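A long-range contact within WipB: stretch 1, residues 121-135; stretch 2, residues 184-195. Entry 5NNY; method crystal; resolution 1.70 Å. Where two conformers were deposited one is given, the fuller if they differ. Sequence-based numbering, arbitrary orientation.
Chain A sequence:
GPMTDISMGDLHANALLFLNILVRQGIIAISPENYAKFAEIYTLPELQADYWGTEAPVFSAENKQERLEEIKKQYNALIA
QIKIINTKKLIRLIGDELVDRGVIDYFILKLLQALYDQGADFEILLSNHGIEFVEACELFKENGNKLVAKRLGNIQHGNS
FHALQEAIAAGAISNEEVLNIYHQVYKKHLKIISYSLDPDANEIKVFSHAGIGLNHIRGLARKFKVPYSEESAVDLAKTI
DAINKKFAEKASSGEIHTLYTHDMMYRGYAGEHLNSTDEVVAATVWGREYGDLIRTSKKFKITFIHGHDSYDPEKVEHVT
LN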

ATOM      1  N   ASP A 121      -3.245 -11.465  -9.701  1.00 26.66           N
ATOM      2  CA  ASP A 121      -4.138 -10.320  -9.782  1.00 25.91           C
ATOM      3  C   ASP A 121      -4.231  -9.684  -8.400  1.00 22.99           C
ATOM      4  O   ASP A 121      -4.699 -10.328  -7.460  1.00 27.22           O
ATOM      5  CB  ASP A 121      -5.514 -10.763 -10.280  1.00 26.07           C
ATOM      6  CG  ASP A 121      -6.411  -9.592 -10.637  1.00 43.82           C
ATOM      7  OD1 ASP A 121      -5.903  -8.459 -10.775  1.00 43.42           O
ATOM      8  OD2 ASP A 121      -7.635  -9.813 -10.777  1.00 47.45           O
ATOM      9  N   PHE A 122      -3.763  -8.438  -8.265  1.00 22.82           N
ATOM     10  CA  PHE A 122      -3.755  -7.796  -6.958  1.00 24.35           C
ATOM     11  C   PHE A 122      -3.989  -6.298  -7.083  1.00 22.53           C
ATOM     12  O   PHE A 122      -3.708  -5.685  -8.109  1.00 22.39           O
ATOM     13  CB  PHE A 122      -2.453  -8.080  -6.172  1.00 22.00           C
ATOM     14  CG  PHE A 122      -1.195  -7.452  -6.743  1.00 24.40           C
ATOM     15  CD1 PHE A 122      -0.495  -8.068  -7.769  1.00 22.95           C
ATOM     16  CD2 PHE A 122      -0.677  -6.284  -6.192  1.00 19.11           C
ATOM     17  CE1 PHE A 122       0.673  -7.508  -8.270  1.00 28.98           C
ATOM     18  CE2 PHE A 122       0.484  -5.707  -6.679  1.00 20.60           C
ATOM     19  CZ  PHE A 122       1.168  -6.324  -7.723  1.00 26.69           C
ATOM     20  N   GLU A 123      -4.557  -5.708  -6.042  0.72 19.77           N
ATOM     21  CA  GLU A 123      -4.688  -4.259  -6.007  0.72 21.39           C
ATOM     22  C   GLU A 123      -4.410  -3.776  -4.597  0.72 22.54           C
ATOM     23  O   GLU A 123      -4.654  -4.485  -3.618  0.72 18.53           O
ATOM     24  CB  GLU A 123      -6.065  -3.768  -6.461  0.72 26.25           C
ATOM     25  CG  GLU A 123      -7.201  -4.354  -5.677  0.72 33.99           C
ATOM     26  CD  GLU A 123      -8.548  -3.999  -6.267  0.72 37.39           C
ATOM     27  OE1 GLU A 123      -9.478  -3.756  -5.478  0.72 43.02           O
ATOM     28  OE2 GLU A 123      -8.668  -3.950  -7.514  0.72 35.56           O
ATOM     29  N   ILE A 124      -3.904  -2.549  -4.527  1.00 20.48           N
ATOM     30  CA  ILE A 124      -3.410  -1.918  -3.310  1.00 19.62           C
ATOM     31  C   ILE A 124      -4.180  -0.623  -3.107  1.00 18.23           C
ATOM     32  O   ILE A 124      -4.155   0.259  -3.966  1.00 23.91           O
ATOM     33  CB  ILE A 124      -1.900  -1.634  -3.395  1.00 18.46           C
ATOM     34  CG1 ILE A 124      -1.159  -2.936  -3.670  1.00 21.58           C
ATOM     35  CG2 ILE A 124      -1.392  -1.024  -2.096  1.00 22.36           C
ATOM     36  CD1 ILE A 124       0.324  -2.748  -4.013  1.00 24.77           C
ATOM     37  N   LEU A 125      -4.867  -0.519  -1.977  0.51 18.13           N
ATOM     38  CA  LEU A 125      -5.681   0.652  -1.689  0.51 16.57           C
ATOM     39  C   LEU A 125      -4.802   1.715  -1.058  0.51 18.19           C
ATOM     40  O   LEU A 125      -4.038   1.423  -0.132  0.51 21.12           O
ATOM     41  CB  LEU A 125      -6.848   0.294  -0.771  0.51 21.64           C
ATOM     42  CG  LEU A 125      -7.952  -0.432  -1.539  0.51 28.94           C
ATOM     43  CD1 LEU A 125      -8.895  -1.140  -0.600  0.51 33.08           C
ATOM     44  CD2 LEU A 125      -8.703   0.548  -2.431  0.51 37.02           C
ATOM     45  N   LEU A 126      -4.894   2.933  -1.580  1.00 19.92           N
ATOM     46  CA  LEU A 126      -4.035   4.021  -1.107  1.00 13.36           C
ATOM     47  C   LEU A 126      -4.230   4.269   0.387  1.00 18.93           C
ATOM     48  O   LEU A 126      -5.364   4.326   0.885  1.00 20.96           O
ATOM     49  CB  LEU A 126      -4.337   5.305  -1.897  1.00 17.48           C
ATOM     50  CG  LEU A 126      -3.381   6.486  -1.704  1.00 31.45           C
ATOM     51  CD1 LEU A 126      -1.978   6.102  -2.162  1.00 26.34           C
ATOM     52  CD2 LEU A 126      -3.864   7.741  -2.437  1.00 23.15           C
ATOM     53  N   SER A 127      -3.108   4.408   1.108  1.00 17.97           N
ATOM     54  CA  SER A 127      -3.125   4.656   2.538  1.00 16.95           C
ATOM     55  C   SER A 127      -2.131   5.760   2.858  1.00 20.45           C
ATOM     56  O   SER A 127      -1.288   6.128   2.031  1.00 16.88           O
ATOM     57  CB  SER A 127      -2.785   3.392   3.359  1.00 16.91           C
ATOM     58  OG  SER A 127      -1.445   2.932   3.154  1.00 20.90           O
ATOM     59  N   ASN A 128      -2.241   6.280   4.086  1.00 20.10           N
ATOM     60  CA  ASN A 128      -1.293   7.286   4.545  1.00 18.60           C
ATOM     61  C   ASN A 128       0.121   6.715   4.608  1.00 17.54           C
ATOM     62  O   ASN A 128       1.088   7.409   4.270  1.00 17.98           O
ATOM     63  CB  ASN A 128      -1.722   7.850   5.907  1.00 24.01           C
ATOM     64  CG  ASN A 128      -2.282   6.786   6.856  1.00 37.85           C
ATOM     65  OD1 ASN A 128      -3.335   6.192   6.599  1.00 54.35           O
ATOM     66  ND2 ASN A 128      -1.603   6.581   7.983  1.00 39.53           N
ATOM     67  N   HIS A 129       0.259   5.440   5.001  1.00 18.89           N
ATOM     68  CA  HIS A 129       1.586   4.826   5.051  1.00 23.15           C
ATOM     69  C   HIS A 129       2.158   4.665   3.643  1.00 18.18           C
ATOM     70  O   HIS A 129       3.296   5.058   3.365  1.00 19.39           O
ATOM     71  CB  HIS A 129       1.523   3.468   5.766  1.00 23.01           C
ATOM     72  CG  HIS A 129       1.322   3.556   7.246  1.00 23.30           C
ATOM     73  ND1 HIS A 129       2.364   3.697   8.138  1.00 32.96           N
ATOM     74  CD2 HIS A 129       0.195   3.489   7.996  1.00 30.37           C
ATOM     75  CE1 HIS A 129       1.887   3.732   9.370  1.00 32.62           C
ATOM     76  NE2 HIS A 129       0.575   3.607   9.310  1.00 25.45           N
ATOM     77  N   GLY A 130       1.375   4.106   2.755  1.00 19.62           N
ATOM     78  CA  GLY A 130       1.806   3.916   1.400  1.00 20.17           C
ATOM     79  C   GLY A 130       2.112   5.193   0.636  1.00 27.12           C
ATOM     80  O   GLY A 130       3.005   5.279  -0.138  1.00 19.21           O
ATOM     81  N   ILE A 131       1.392   6.245   0.972  1.00 21.61           N
ATOM     82  CA  ILE A 131       1.599   7.515   0.348  1.00 21.17           C
ATOM     83  C   ILE A 131       3.006   8.113   0.682  1.00 16.83           C
ATOM     84  O   ILE A 131       3.522   8.852  -0.052  1.00 16.15           O
ATOM     85  CB  ILE A 131       0.419   8.444   0.672  1.00 24.22           C
ATOM     86  CG1 ILE A 131      -0.118   9.091  -0.558  1.00 25.41           C
ATOM     87  CG2 ILE A 131       0.795   9.465   1.680  1.00 31.91           C
ATOM     88  CD1 ILE A 131      -1.494   9.624  -0.353  1.00 25.99           C
ATOM     89  N   GLU A 132       3.577   7.786   1.829  1.00 14.50           N
ATOM     90  CA  GLU A 132       4.894   8.231   2.135  1.00 16.22           C
ATOM     91  C   GLU A 132       5.904   7.549   1.179  1.00 20.24           C
ATOM     92  O   GLU A 132       6.823   8.164   0.731  1.00 18.09           O
ATOM     93  CB  GLU A 132       5.227   7.941   3.572  1.00 22.26           C
ATOM     94  CG  GLU A 132       6.655   8.198   3.903  1.00 22.11           C
ATOM     95  CD  GLU A 132       6.968   8.171   5.403  1.00 24.52           C
ATOM     96  OE1 GLU A 132       6.092   8.042   6.219  1.00 26.61           O
ATOM     97  OE2 GLU A 132       8.135   8.258   5.728  1.00 28.97           O
ATOM     98  N   PHE A 133       5.701   6.270   0.900  1.00 16.37           N
ATOM     99  CA  PHE A 133       6.570   5.605  -0.075  1.00 18.88           C
ATOM    100  C   PHE A 133       6.417   6.222  -1.468  1.00 21.50           C
ATOM    101  O   PHE A 133       7.418   6.463  -2.168  1.00 18.85           O
ATOM    102  CB  PHE A 133       6.270   4.101  -0.099  1.00 14.06           C
ATOM    103  CG  PHE A 133       7.161   3.310  -1.031  1.00 13.89           C
ATOM    104  CD1 PHE A 133       8.495   3.112  -0.721  1.00 16.49           C
ATOM    105  CD2 PHE A 133       6.662   2.812  -2.226  1.00 21.95           C
ATOM    106  CE1 PHE A 133       9.328   2.383  -1.572  1.00 23.30           C
ATOM    107  CE2 PHE A 133       7.470   2.065  -3.083  1.00 23.48           C
ATOM    108  CZ  PHE A 133       8.818   1.867  -2.755  1.00 19.70           C
ATOM    109  N   VAL A 134       5.173   6.504  -1.867  1.00 19.04           N
ATOM    110  CA  VAL A 134       4.906   7.160  -3.143  1.00 18.32           C
ATOM    111  C   VAL A 134       5.674   8.475  -3.225  1.00 17.47           C
ATOM    112  O   VAL A 134       6.339   8.777  -4.221  1.00 18.89           O
ATOM    113  CB  VAL A 134       3.392   7.391  -3.310  1.00 32.35           C
ATOM    114  CG1 VAL A 134       3.148   8.363  -4.460  1.00 25.21           C
ATOM    115  CG2 VAL A 134       2.672   6.064  -3.519  1.00 32.33           C
ATOM    116  N   GLU A 135       5.538   9.306  -2.196  1.00 16.25           N
ATOM    117  CA  GLU A 135       6.143  10.630  -2.224  1.00 11.25           C
ATOM    118  C   GLU A 135       7.655  10.535  -2.285  1.00 15.99           C
ATOM    119  O   GLU A 135       8.294  11.231  -3.076  1.00 17.26           O
ATOM    120  CB  GLU A 135       5.709  11.433  -0.996  1.00 16.32           C
ATOM    121  CG  GLU A 135       6.065  12.931  -1.101  1.00 24.77           C
ATOM    122  CD  GLU A 135       5.795  13.670   0.198  1.00 26.45           C
ATOM    123  OE1 GLU A 135       6.675  13.631   1.092  1.00 28.40           O
ATOM    124  OE2 GLU A 135       4.697  14.256   0.323  1.00 24.13           O
ATOM    125  N   GLN A 184       7.503  -0.041 -11.870  1.00 20.76           N
ATOM    126  CA  GLN A 184       7.090  -1.176 -12.700  1.00 29.35           C
ATOM    127  C   GLN A 184       5.993  -2.010 -12.054  1.00 28.20           C
ATOM    128  O   GLN A 184       5.235  -2.693 -12.752  1.00 26.80           O
ATOM    129  CB  GLN A 184       8.294  -2.070 -12.997  1.00 28.64           C
ATOM    130  CG  GLN A 184       9.309  -1.401 -13.871  1.00 33.03           C
ATOM    131  CD  GLN A 184       8.754  -1.123 -15.250  1.00 53.72           C
ATOM    132  OE1 GLN A 184       8.069  -1.966 -15.840  1.00 62.40           O
ATOM    133  NE2 GLN A 184       9.030   0.068 -15.770  1.00 54.92           N
ATOM    134  N   VAL A 185       5.908  -1.985 -10.736  1.00 21.33           N
ATOM    135  CA  VAL A 185       5.062  -2.905  -9.993  1.00 16.57           C
ATOM    136  C   VAL A 185       4.079  -2.148  -9.116  1.00 22.70           C
ATOM    137  O   VAL A 185       2.860  -2.273  -9.270  1.00 25.52           O
ATOM    138  CB  VAL A 185       5.915  -3.863  -9.140  1.00 20.55           C
ATOM    139  CG1 VAL A 185       5.012  -4.775  -8.313  1.00 26.65           C
ATOM    140  CG2 VAL A 185       6.837  -4.683 -10.052  1.00 22.04           C
ATOM    141  N   TYR A 186       4.606  -1.358  -8.186  1.00 16.34           N
ATOM    142  CA  TYR A 186       3.763  -0.838  -7.114  1.00 19.60           C
ATOM    143  C   TYR A 186       2.723   0.156  -7.625  1.00 24.13           C
ATOM    144  O   TYR A 186       1.517   0.011  -7.351  1.00 22.90           O
ATOM    145  CB  TYR A 186       4.638  -0.196  -6.033  1.00 19.15           C
ATOM    146  CG  TYR A 186       3.835   0.297  -4.842  1.00 21.84           C
ATOM    147  CD1 TYR A 186       3.487  -0.578  -3.806  1.00 15.94           C
ATOM    148  CD2 TYR A 186       3.453   1.642  -4.736  1.00 20.73           C
ATOM    149  CE1 TYR A 186       2.762  -0.139  -2.701  1.00 20.98           C
ATOM    150  CE2 TYR A 186       2.717   2.088  -3.635  1.00 23.11           C
ATOM    151  CZ  TYR A 186       2.379   1.200  -2.622  1.00 19.27           C
ATOM    152  OH  TYR A 186       1.674   1.644  -1.516  1.00 20.03           O
ATOM    153  N   LYS A 187       3.163   1.184  -8.352  1.00 23.16           N
ATOM    154  CA  LYS A 187       2.269   2.317  -8.602  1.00 24.39           C
ATOM    155  C   LYS A 187       1.137   1.961  -9.556  1.00 21.87           C
ATOM    156  O   LYS A 187       0.058   2.554  -9.474  1.00 24.92           O
ATOM    157  CB  LYS A 187       3.049   3.530  -9.136  1.00 22.77           C
ATOM    158  CG  LYS A 187       3.568   3.398 -10.576  1.00 22.17           C
ATOM    159  CD  LYS A 187       4.213   4.699 -11.031  1.00 27.08           C
ATOM    160  CE  LYS A 187       4.617   4.663 -12.511  1.00 24.71           C
ATOM    161  NZ  LYS A 187       5.446   5.861 -12.810  1.00 21.25           N
ATOM    162  N   LYS A 188       1.351   1.031 -10.474  1.00 23.66           N
ATOM    163  CA  LYS A 188       0.274   0.724 -11.399  1.00 29.50           C
ATOM    164  C   LYS A 188      -0.761  -0.224 -10.804  1.00 27.07           C
ATOM    165  O   LYS A 188      -1.778  -0.484 -11.452  1.00 31.51           O
ATOM    166  CB  LYS A 188       0.860   0.178 -12.700  1.00 37.69           C
ATOM    167  CG  LYS A 188       1.607   1.259 -13.499  1.00 40.39           C
ATOM    168  CD  LYS A 188       2.634   0.693 -14.489  1.00 46.75           C
ATOM    169  CE  LYS A 188       3.726   1.739 -14.836  1.00 50.18           C
ATOM    170  NZ  LYS A 188       3.254   2.855 -15.718  1.00 47.63           N
ATOM    171  N   HIS A 189      -0.546  -0.720  -9.584  1.00 20.59           N
ATOM    172  CA  HIS A 189      -1.531  -1.545  -8.897  1.00 20.76           C
ATOM    173  C   HIS A 189      -2.246  -0.777  -7.795  1.00 23.88           C
ATOM    174  O   HIS A 189      -3.075  -1.352  -7.075  1.00 23.23           O
ATOM    175  CB  HIS A 189      -0.873  -2.809  -8.321  1.00 16.12           C
ATOM    176  CG  HIS A 189      -0.506  -3.813  -9.366  1.00 27.09           C
ATOM    177  ND1 HIS A 189       0.679  -3.750 -10.070  1.00 26.71           N
ATOM    178  CD2 HIS A 189      -1.191  -4.868  -9.870  1.00 24.30           C
ATOM    179  CE1 HIS A 189       0.725  -4.744 -10.938  1.00 27.03           C
ATOM    180  NE2 HIS A 189      -0.397  -5.436 -10.839  1.00 30.52           N
ATOM    181  N   LEU A 190      -1.948   0.508  -7.673  1.00 21.18           N
ATOM    182  CA  LEU A 190      -2.557   1.382  -6.688  1.00 18.78           C
ATOM    183  C   LEU A 190      -3.941   1.841  -7.148  1.00 22.50           C
ATOM    184  O   LEU A 190      -4.157   2.150  -8.324  1.00 25.55           O
ATOM    185  CB  LEU A 190      -1.651   2.595  -6.474  1.00 23.74           C
ATOM    186  CG  LEU A 190      -1.318   3.242  -5.135  1.00 30.31           C
ATOM    187  CD1 LEU A 190      -1.176   2.235  -3.999  1.00 20.45           C
ATOM    188  CD2 LEU A 190      -0.025   4.073  -5.284  1.00 22.43           C
ATOM    189  N   LYS A 191      -4.873   1.879  -6.208  1.00 21.45           N
ATOM    190  CA  LYS A 191      -6.211   2.425  -6.428  1.00 20.83           C
ATOM    191  C   LYS A 191      -6.561   3.254  -5.205  1.00 18.13           C
ATOM    192  O   LYS A 191      -6.205   2.891  -4.090  1.00 23.41           O
ATOM    193  CB  LYS A 191      -7.265   1.324  -6.617  1.00 21.12           C
ATOM    194  CG  LYS A 191      -6.936   0.321  -7.704  1.00 25.40           C
ATOM    195  CD  LYS A 191      -7.856   0.480  -8.882  1.00 36.21           C
ATOM    196  CE  LYS A 191      -7.776  -0.710  -9.828  1.00 46.04           C
ATOM    197  NZ  LYS A 191      -8.690  -1.811  -9.393  1.00 49.96           N
ATOM    198  N   ILE A 192      -7.246   4.381  -5.421  0.51 16.33           N
ATOM    199  CA  ILE A 192      -7.739   5.156  -4.281  0.51 21.16           C
ATOM    200  C   ILE A 192      -8.858   4.398  -3.586  0.51 21.61           C
ATOM    201  O   ILE A 192      -8.864   4.236  -2.360  0.51 19.54           O
ATOM    202  CB  ILE A 192      -8.235   6.548  -4.715  0.51 24.95           C
ATOM    203  CG1 ILE A 192      -7.195   7.307  -5.521  0.51 25.50           C
ATOM    204  CG2 ILE A 192      -8.632   7.369  -3.492  0.51 29.53           C
ATOM    205  CD1 ILE A 192      -7.695   8.675  -5.947  0.51 31.44           C
ATOM    206  N   ILE A 193      -9.842   3.960  -4.363  1.00 16.77           N
ATOM    207  CA  ILE A 193     -10.946   3.158  -3.867  1.00 19.85           C
ATOM    208  C   ILE A 193     -11.169   2.062  -4.905  1.00 23.51           C
ATOM    209  O   ILE A 193     -10.716   2.157  -6.050  1.00 23.91           O
ATOM    210  CB  ILE A 193     -12.244   3.974  -3.640  1.00 26.89           C
ATOM    211  CG1 ILE A 193     -12.624   4.740  -4.909  1.00 30.07           C
ATOM    212  CG2 ILE A 193     -12.102   4.927  -2.461  1.00 21.14           C
ATOM    213  CD1 ILE A 193     -13.933   5.479  -4.811  1.00 31.69           C
ATOM    214  N   SER A 194     -11.878   1.010  -4.497  1.00 22.57           N
ATOM    215  CA  SER A 194     -12.148  -0.116  -5.386  1.00 24.10           C
ATOM    216  C   SER A 194     -13.536  -0.669  -5.083  1.00 22.53           C
ATOM    217  O   SER A 194     -14.252  -0.150  -4.217  1.00 17.42           O
ATOM    218  CB  SER A 194     -11.069  -1.191  -5.252  1.00 24.61           C
ATOM    219  OG  SER A 194     -11.244  -2.157  -6.275  1.00 26.06           O
ATOM    220  N   TYR A 195     -13.921  -1.735  -5.796  1.00 19.61           N
ATOM    221  CA  TYR A 195     -15.266  -2.270  -5.601  1.00 18.01           C
ATOM    222  C   TYR A 195     -15.378  -3.710  -6.091  1.00 24.70           C
ATOM    223  O   TYR A 195     -14.596  -4.184  -6.922  1.00 20.61           O
ATOM    224  CB  TYR A 195     -16.321  -1.393  -6.299  1.00 15.72           C
ATOM    225  CG  TYR A 195     -16.147  -1.347  -7.798  1.00 17.51           C
ATOM    226  CD1 TYR A 195     -16.634  -2.373  -8.601  1.00 22.70           C
ATOM    227  CD2 TYR A 195     -15.490  -0.282  -8.406  1.00 26.56           C
ATOM    228  CE1 TYR A 195     -16.455  -2.350  -9.962  1.00 20.93           C
ATOM    229  CE2 TYR A 195     -15.307  -0.244  -9.763  1.00 22.38           C
ATOM    230  CZ  TYR A 195     -15.801  -1.275 -10.538  1.00 27.67           C
ATOM    231  OH  TYR A 195     -15.611  -1.237 -11.896  1.00 25.88           O
TER
HETATM  232  O   HOH W   1      -2.663  -7.465 -10.977  1.00 36.17           O
HETATM  233  O   HOH W   2      -7.985   4.063   0.158  1.00 19.87           O
HETATM  234  O   HOH W   3      -0.773   3.124  -0.487  1.00 21.67           O

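The apolar centre of the contact lies on the face of the sheet that carries Ile-124 and Leu-190, where Ile-124, Phe-133 and Val-134 pack against the ring of Tyr-186. Ile-124 (m, t) extends CD1 to 3.8 Å from Tyr-186 CE1, while its CG2 lies 3.8 Å from Leu-190 CD1. The helix that follows the strand contributes Val-134, whose CG2 sits near the plane of the tyrosine ring, 4.0 Å from Tyr-186 CE2, and also reaches Leu-190 CD2 at 3.8 Å. Phe-133 directs its edge at the tyrosine face (centroids 5.5 Å apart, planes at 80°). Gly-130 gives the phenol room: its CA is 3.7 Å from Tyr-186 OH, and a CB there would clash with that oxygen. The buried hydroxyl is not left unsatisfied, for water 3 donates to Tyr-186 OH (3.0 Å) and accepts from Ser-127 N (3.1 Å).

Beneath these side chains the backbones pair as parallel strands. Ile-124 N donates to His-189 O (2.9 Å), Lys-191 N to Ile-124 O (2.9 Å) and Leu-126 N to Lys-191 O (2.8 Å), so Ile-124 binds the residues flanking Leu-190, as parallel register requires. Water 2 extends the pairing by donating to Leu-126 O and Ile-192 O, both at 2.7 Å.

Just before the bridged residues Ile-124 and Leu-190, His-189 stacks almost flat on Phe-122 (centroids 3.8 Å apart, planes at 7°). Its ring is steadied by a hydrogen bond from His-189 ND1 to Val-185 O (2.8 Å), leaving NE2 to make a weak bond to water 1 (3.0 Å).

The polar edge centres on Glu-123. Its carboxylate, buried and therefore in need of partners, forms a salt bridge through OE2 with Lys-191 NZ (2.8 Å) and accepts a short hydrogen bond at OE1 from Ser-194 OG (2.5 Å).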